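Local coordinates for protein disulfide-isomerase A4 (Rattus norvegicus, PDB 3EC3) that catalyses the rearrangement of disulfide bonds in proteins as an endoplasmic reticulum isomerase, this chain being its noncatalytic b-b' fragment of two thioredoxin-like domains, at residues A47-T50 with L51-D54; T60-T63 with E64-K67; K107-V110 with V111-L115. The protein carries 1 engineered substitution. All coordinates share one frame; numbering follows the deposited sequence.

Contact 1 (A47-T50 with L51-D54); sequences AANT and LRED
L51 and R52 fold back on A47 and N49 where helix 39-51 runs into the loop before strand 57-60. This is the C-terminal turn of a helix in the first thioredoxin-like domain. L51 makes the regular helical bond. Its N donates to A47 O at 3.2 Å. Its CB and CG lie near that same oxygen, and its side chain is buried, packing on F57 and on helix 103-113. R52 comes next and carries the main side-chain contact. Its N makes only a weak hydrogen bond to N49 O. CG sits between the backbone N and the carbonyl carbon (chi1 75°), which lays it close to N49 O, at 3.3 Å. A bend at chi3 then takes the guanidinium group across to the N49 amide. R52 NH1 donates to N49 OD1 at 2.9 Å. The oxygen lies in the guanidinium plane, and the donor lies in the carbonyl plane of the amide. The two planes are nevertheless 79° apart, so the groups meet at their edges and do not stack. R52 NH2 donates to O of S5, a residue left from the purification tag, and the side chain touches P7. An alanine here is likely to leave N49 OD1 without its R52 donor and the N49 amide freer to turn. E53 is reached through water 1. The water donates to T50 O at 2.7 Å and accepts from E53 N at 2.9 Å, bridging the backbone past the end of the helix. The backbone carbonyls of E53 and D54 meet helix 126-129: D54 O accepts from R129 NH2, and E53 O has a weak bond from K128 NZ. D54 closes the turn, its N donating to L51 O at 3.0 Å.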
loop_
_atom_site.group_PDB
_atom_site.type_symbol
_atom_site.label_atom_id
_atom_site.label_comp_id
_atom_site.label_asym_id
_atom_site.label_seq_id
_atom_site.Cartn_x
_atom_site.Cartn_y
_atom_site.Cartn_z
ATOM N N ALA A 47 -5.618 14.541 -13.872
ATOM C CA ALA A 47 -5.799 13.399 -12.970
ATOM C C ALA A 47 -5.359 13.671 -11.516
ATOM O O ALA A 47 -6.042 13.281 -10.551
ATOM C CB ALA A 47 -5.040 12.186 -13.509
ATOM N N ALA A 48 -4.184 14.271 -11.368
ATOM C CA ALA A 48 -3.614 14.578 -10.063
ATOM C C ALA A 48 -4.504 15.568 -9.292
ATOM O O ALA A 48 -4.721 15.432 -8.086
ATOM C CB ALA A 48 -2.233 15.152 -10.248
ATOM N N ASN A 49 -5.017 16.571 -10.004
ATOM C CA ASN A 49 -5.867 17.576 -9.386
ATOM C C ASN A 49 -7.087 16.933 -8.742
ATOM O O ASN A 49 -7.442 17.247 -7.602
ATOM C CB ASN A 49 -6.317 18.646 -10.392
ATOM C CG ASN A 49 -7.265 19.623 -9.761
ATOM O OD1 ASN A 49 -6.904 20.303 -8.789
ATOM N ND2 ASN A 49 -8.512 19.641 -10.233
ATOM N N THR A 50 -7.695 15.999 -9.465
ATOM C CA THR A 50 -8.855 15.279 -8.982
ATOM C C THR A 50 -8.533 14.462 -7.734
ATOM O O THR A 50 -9.329 14.412 -6.792
ATOM C CB THR A 50 -9.425 14.385 -10.102
ATOM O OG1 THR A 50 -9.922 15.225 -11.153
ATOM C CG2 THR A 50 -10.543 13.524 -9.602
ATOM N N LEU A 51 -7.363 13.831 -7.727
ATOM C CA LEU A 51 -6.946 12.973 -6.606
ATOM C C LEU A 51 -6.102 13.661 -5.512
ATOM O O LEU A 51 -5.601 12.993 -4.604
ATOM C CB LEU A 51 -6.218 11.729 -7.137
ATOM C CG LEU A 51 -6.966 10.666 -7.944
ATOM C CD1 LEU A 51 -6.008 9.601 -8.473
ATOM C CD2 LEU A 51 -8.062 9.986 -7.085
ATOM N N ARG A 52 -6.000 14.986 -5.553
ATOM C CA ARG A 52 -5.032 15.734 -4.710
ATOM C C ARG A 52 -5.212 15.647 -3.182
ATOM O O ARG A 52 -4.252 15.865 -2.441
ATOM C CB ARG A 52 -4.964 17.218 -5.132
ATOM C CG ARG A 52 -6.154 18.075 -4.695
ATOM C CD ARG A 52 -6.121 19.464 -5.369
ATOM N NE ARG A 52 -4.874 20.192 -5.074
ATOM C CZ ARG A 52 -4.244 20.999 -5.924
ATOM N NH1 ARG A 52 -4.719 21.192 -7.150
ATOM N NH2 ARG A 52 -3.125 21.613 -5.548
ATOM N N GLU A 53 -6.431 15.356 -2.726
ATOM C CA GLU A 53 -6.709 15.223 -1.291
ATOM C C GLU A 53 -6.295 13.832 -0.788
ATOM O O GLU A 53 -6.035 13.648 0.410
ATOM C CB GLU A 53 -8.189 15.492 -0.994
ATOM C CG GLU A 53 -8.621 16.921 -1.319
ATOM C CD GLU A 53 -10.059 17.196 -0.932
ATOM O OE1 GLU A 53 -10.451 16.831 0.203
ATOM O OE2 GLU A 53 -10.802 17.794 -1.749
ATOM N N ASP A 54 -6.213 12.868 -1.706
ATOM C CA ASP A 54 -5.941 11.475 -1.351
ATOM C C ASP A 54 -4.508 10.962 -1.595
ATOM O O ASP A 54 -4.099 9.974 -0.969
ATOM C CB ASP A 54 -6.951 10.538 -2.028
ATOM C CG ASP A 54 -8.397 10.900 -1.705
ATOM O OD1 ASP A 54 -8.676 11.331 -0.554
ATOM O OD2 ASP A 54 -9.241 10.759 -2.617
HETATM O O HOH W 1 -8.886 14.871 -4.198
#

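Contact 2 (T60-T63 with E64-K67); sequences TFST and EIAK
With OG turned anti to the backbone N (chi1 173°), S62 reaches forward to the amide of I65. I65 meets it with CG1 beside its own backbone N (chi1 -63°), laying the methylene against the serine. S62 is the N-cap of helix 63-69, the helix that follows strand 57-60 in the first thioredoxin-like domain. S62 OG accepts from I65 N at 3.0 Å, a capping bond that serves an amide of the first turn. The hydroxyl is used both ways: besides accepting from I65 N it donates to water 2, 2.8 Å from S62 OG. That water in turn donates to E64 OE1, so the E64 carboxylate is joined to the cap through solvent. The contact of S62 OG with I65 CG1 is 3.5 Å, and E64 CB also lies near the oxygen. The serine carbonyl starts the helical pattern. S62 O takes a nearly straight bond from A66 N at 3.0 Å and only a weak one from I65 N.

The approach to the helix is shaped by T60. Its OG1 accepts from S62 N at 3.2 Å, which makes an ST turn just before the cap. T60 pairs by backbone bonds with G31 and F33, and I65 also packs on I11. A66 reaches V32 and L73, so the helix start rests on the sheet. T60 and I65 meet through their side chains. Both are buried and cross at an angle. T60 CG2 touches I65 CG2, and T60 OG1 lies 3.8 Å from I65 CD1.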
loop_
_atom_site.group_PDB
_atom_site.type_symbol
_atom_site.label_atom_id
_atom_site.label_comp_id
_atom_site.label_asym_id
_atom_site.label_seq_id
_atom_site.Cartn_x
_atom_site.Cartn_y
_atom_site.Cartn_z
ATOM N N THR A 60 8.601 14.751 -13.347
ATOM C CA THR A 60 9.931 15.142 -13.729
ATOM C C THR A 60 10.030 15.225 -15.246
ATOM O O THR A 60 9.329 14.484 -15.971
ATOM C CB THR A 60 10.997 14.146 -13.143
ATOM O OG1 THR A 60 12.301 14.652 -13.424
ATOM C CG2 THR A 60 10.870 12.760 -13.765
ATOM N N PHE A 61 10.884 16.115 -15.719
ATOM C CA PHE A 61 11.181 16.172 -17.138
ATOM C C PHE A 61 12.640 15.766 -17.402
ATOM O O PHE A 61 13.149 15.974 -18.501
ATOM C CB PHE A 61 10.941 17.593 -17.667
ATOM C CG PHE A 61 9.655 18.194 -17.226
ATOM C CD1 PHE A 61 9.649 19.390 -16.504
ATOM C CD2 PHE A 61 8.444 17.562 -17.516
ATOM C CE1 PHE A 61 8.444 19.972 -16.080
ATOM C CE2 PHE A 61 7.202 18.140 -17.104
ATOM C CZ PHE A 61 7.211 19.326 -16.392
ATOM N N SER A 62 13.297 15.197 -16.390
ATOM C CA SER A 62 14.752 14.884 -16.419
ATOM C C SER A 62 15.043 13.580 -17.134
ATOM O O SER A 62 14.566 12.535 -16.702
ATOM C CB SER A 62 15.256 14.749 -14.979
ATOM O OG SER A 62 16.598 14.294 -14.919
ATOM N N THR A 63 15.840 13.627 -18.201
ATOM C CA THR A 63 16.255 12.396 -18.878
ATOM C C THR A 63 17.169 11.585 -17.970
ATOM O O THR A 63 17.190 10.376 -18.064
ATOM C CB THR A 63 16.923 12.651 -20.259
ATOM O OG1 THR A 63 18.086 13.483 -20.096
ATOM C CG2 THR A 63 15.948 13.333 -21.191
ATOM N N GLU A 64 17.893 12.260 -17.075
ATOM C CA GLU A 64 18.755 11.610 -16.092
ATOM C C GLU A 64 17.938 10.727 -15.144
ATOM O O GLU A 64 18.285 9.562 -14.870
ATOM C CB GLU A 64 19.543 12.674 -15.326
ATOM C CG GLU A 64 20.029 12.258 -13.921
ATOM C CD GLU A 64 20.768 13.401 -13.220
ATOM O OE1 GLU A 64 20.365 13.774 -12.100
ATOM O OE2 GLU A 64 21.726 13.956 -13.809
ATOM N N ILE A 65 16.807 11.264 -14.675
ATOM C CA ILE A 65 15.989 10.498 -13.764
ATOM C C ILE A 65 15.264 9.384 -14.512
ATOM O O ILE A 65 15.139 8.276 -13.986
ATOM C CB ILE A 65 15.018 11.429 -12.958
ATOM C CG1 ILE A 65 15.853 12.404 -12.083
ATOM C CG2 ILE A 65 13.988 10.568 -12.179
ATOM C CD1 ILE A 65 15.035 13.295 -11.161
ATOM N N ALA A 66 14.808 9.657 -15.739
ATOM C CA ALA A 66 14.162 8.635 -16.567
ATOM C C ALA A 66 15.135 7.456 -16.785
ATOM O O ALA A 66 14.766 6.290 -16.585
ATOM C CB ALA A 66 13.732 9.229 -17.925
ATOM N N LYS A 67 16.371 7.777 -17.159
ATOM C CA LYS A 67 17.451 6.745 -17.309
ATOM C C LYS A 67 17.632 5.919 -16.044
ATOM O O LYS A 67 17.577 4.669 -16.089
ATOM C CB LYS A 67 18.772 7.402 -17.766
ATOM C CG LYS A 67 18.618 8.092 -19.102
ATOM C CD LYS A 67 19.888 8.779 -19.657
ATOM C CE LYS A 67 19.536 9.578 -20.915
ATOM N NZ LYS A 67 20.581 10.607 -21.242
HETATM O O HOH W 2 17.563 15.267 -12.489
#

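Contact 3 (K107-V110 with V111-L115); sequences KDYV and VKHAL
The imidazole of H113 meets the ring of Y109 one helical turn earlier. Both belong to helix 103-113, the last helix of the first thioredoxin-like domain. H113 CB lies 3.4 Å from Y109 O. CG is a little farther from that oxygen. ND1 has two neighbours. It makes a weak hydrogen bond to Y109 O at 3.4 Å, and it sits over the centre of the tyrosine ring. CE1 goes on across the same face and comes 3.6 Å from Y109 CE2. This is an edge-to-face pair, the histidine edge toward the tyrosine face, with centroids 4.5 Å apart and planes at 56°. Y109 CG lies anti to the backbone N (chi1 -167°), and this swings the ring along the helix to where H113 can reach its face. One face of the imidazole has K112 CG over its centre, and H113 also stacks with H93.

Y109 O is the shared acceptor of the turn. Besides the weak ND1 bond it takes the regular bond from H113 N at 2.9 Å. The two preceding backbone bonds are regular as well: V111 N donates to K107 O at 3.1 Å, and K112 N donates to D108 O at 2.9 Å. Farther on, A114 CB comes close to V110 O.

The helix lies on the sheet beside helix 39-51. Y109 packs on L76 of strand 75-79 and on H93 and M95 of the edge strand 93-96. H113 touches L78. V110 is buried and touches L76 and also L51 of helix 39-51, while A114 O accepts from Q80 NE2.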
loop_
_atom_site.group_PDB
_atom_site.type_symbol
_atom_site.label_atom_id
_atom_site.label_comp_id
_atom_site.label_asym_id
_atom_site.label_seq_id
_atom_site.Cartn_x
_atom_site.Cartn_y
_atom_site.Cartn_z
ATOM N N LYS A 107 -6.323 8.235 -13.403
ATOM C CA LYS A 107 -6.893 8.212 -12.067
ATOM C C LYS A 107 -7.168 6.768 -11.638
ATOM O O LYS A 107 -6.808 6.383 -10.539
ATOM C CB LYS A 107 -8.141 9.112 -12.026
ATOM C CG LYS A 107 -9.027 8.962 -10.796
ATOM C CD LYS A 107 -10.194 9.994 -10.720
ATOM C CE LYS A 107 -10.317 10.955 -11.966
ATOM N NZ LYS A 107 -11.668 11.644 -12.078
ATOM N N ASP A 108 -7.777 5.975 -12.522
ATOM C CA ASP A 108 -7.990 4.551 -12.269
ATOM C C ASP A 108 -6.712 3.769 -11.958
ATOM O O ASP A 108 -6.703 2.988 -11.015
ATOM C CB ASP A 108 -8.705 3.905 -13.462
ATOM C CG ASP A 108 -10.184 4.267 -13.533
ATOM O OD1 ASP A 108 -10.705 5.011 -12.667
ATOM O OD2 ASP A 108 -10.825 3.799 -14.485
ATOM N N TYR A 109 -5.650 3.962 -12.754
ATOM C CA TYR A 109 -4.381 3.218 -12.582
ATOM C C TYR A 109 -3.732 3.526 -11.216
ATOM O O TYR A 109 -3.191 2.621 -10.542
ATOM C CB TYR A 109 -3.408 3.589 -13.698
ATOM C CG TYR A 109 -2.191 2.702 -13.847
ATOM C CD1 TYR A 109 -0.989 3.050 -13.263
ATOM C CD2 TYR A 109 -2.251 1.531 -14.602
ATOM C CE1 TYR A 109 0.142 2.261 -13.418
ATOM C CE2 TYR A 109 -1.140 0.730 -14.762
ATOM C CZ TYR A 109 0.056 1.108 -14.161
ATOM O OH TYR A 109 1.164 0.319 -14.300
ATOM N N VAL A 110 -3.762 4.799 -10.826
ATOM C CA VAL A 110 -3.243 5.230 -9.514
ATOM C C VAL A 110 -4.019 4.545 -8.390
ATOM O O VAL A 110 -3.439 3.991 -7.489
ATOM C CB VAL A 110 -3.317 6.780 -9.360
ATOM C CG1 VAL A 110 -2.996 7.176 -7.940
ATOM C CG2 VAL A 110 -2.354 7.456 -10.349
ATOM N N VAL A 111 -5.350 4.569 -8.458
ATOM C CA VAL A 111 -6.150 3.937 -7.393
ATOM C C VAL A 111 -5.861 2.427 -7.362
ATOM O O VAL A 111 -5.538 1.887 -6.311
ATOM C CB VAL A 111 -7.676 4.278 -7.499
ATOM C CG1 VAL A 111 -8.514 3.486 -6.459
ATOM C CG2 VAL A 111 -7.903 5.791 -7.305
ATOM N N LYS A 112 -5.895 1.796 -8.521
ATOM C CA LYS A 112 -5.615 0.380 -8.656
ATOM C C LYS A 112 -4.295 -0.006 -8.011
ATOM O O LYS A 112 -4.247 -0.966 -7.224
ATOM C CB LYS A 112 -5.631 -0.025 -10.136
ATOM C CG LYS A 112 -5.267 -1.498 -10.369
ATOM C CD LYS A 112 -5.622 -1.951 -11.754
ATOM C CE LYS A 112 -5.201 -3.399 -11.990
ATOM N NZ LYS A 112 -5.383 -3.768 -13.447
ATOM N N HIS A 113 -3.232 0.744 -8.315
ATOM C CA HIS A 113 -1.872 0.366 -7.926
ATOM C C HIS A 113 -1.238 1.083 -6.737
ATOM O O HIS A 113 -0.068 0.902 -6.458
ATOM C CB HIS A 113 -0.924 0.458 -9.131
ATOM C CG HIS A 113 -1.188 -0.597 -10.149
ATOM N ND1 HIS A 113 -1.702 -0.322 -11.396
ATOM C CD2 HIS A 113 -1.079 -1.947 -10.074
ATOM C CE1 HIS A 113 -1.872 -1.453 -12.059
ATOM N NE2 HIS A 113 -1.491 -2.450 -11.281
ATOM N N ALA A 114 -2.017 1.833 -5.988
ATOM C CA ALA A 114 -1.417 2.593 -4.909
ATOM C C ALA A 114 -1.130 1.782 -3.650
ATOM O O ALA A 114 -0.386 2.269 -2.808
ATOM C CB ALA A 114 -2.278 3.786 -4.564
ATOM N N LEU A 115 -1.733 0.599 -3.479
ATOM C CA LEU A 115 -1.467 -0.125 -2.259
ATOM C C LEU A 115 -0.432 -1.218 -2.520
ATOM O O LEU A 115 -0.555 -1.923 -3.510
ATOM C CB LEU A 115 -2.733 -0.801 -1.674
ATOM C CG LEU A 115 -3.757 -0.015 -0.851
ATOM C CD1 LEU A 115 -4.785 -1.022 -0.398
ATOM C CD2 LEU A 115 -3.118 0.689 0.322
#

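Overall arrangement
All three contacts belong to the first of the two thioredoxin-like domains and are local turns at helix ends. Contact 2 starts a helix, while contacts 1 and 3 lie at the C-terminal ends of two helices that pack side by side. These two touch, with centres about 12 Å apart. L51 CD1 lies 3.9 Å from V110 CG1, and T50 CG2 lies 3.3 Å from K107 NZ. Contact 2 stands apart. Its centre is about 23 Å from that of contact 1 and about 22 Å from that of contact 3, with no touch to either. The fragment is noncatalytic, so none of the contacts forms a redox site.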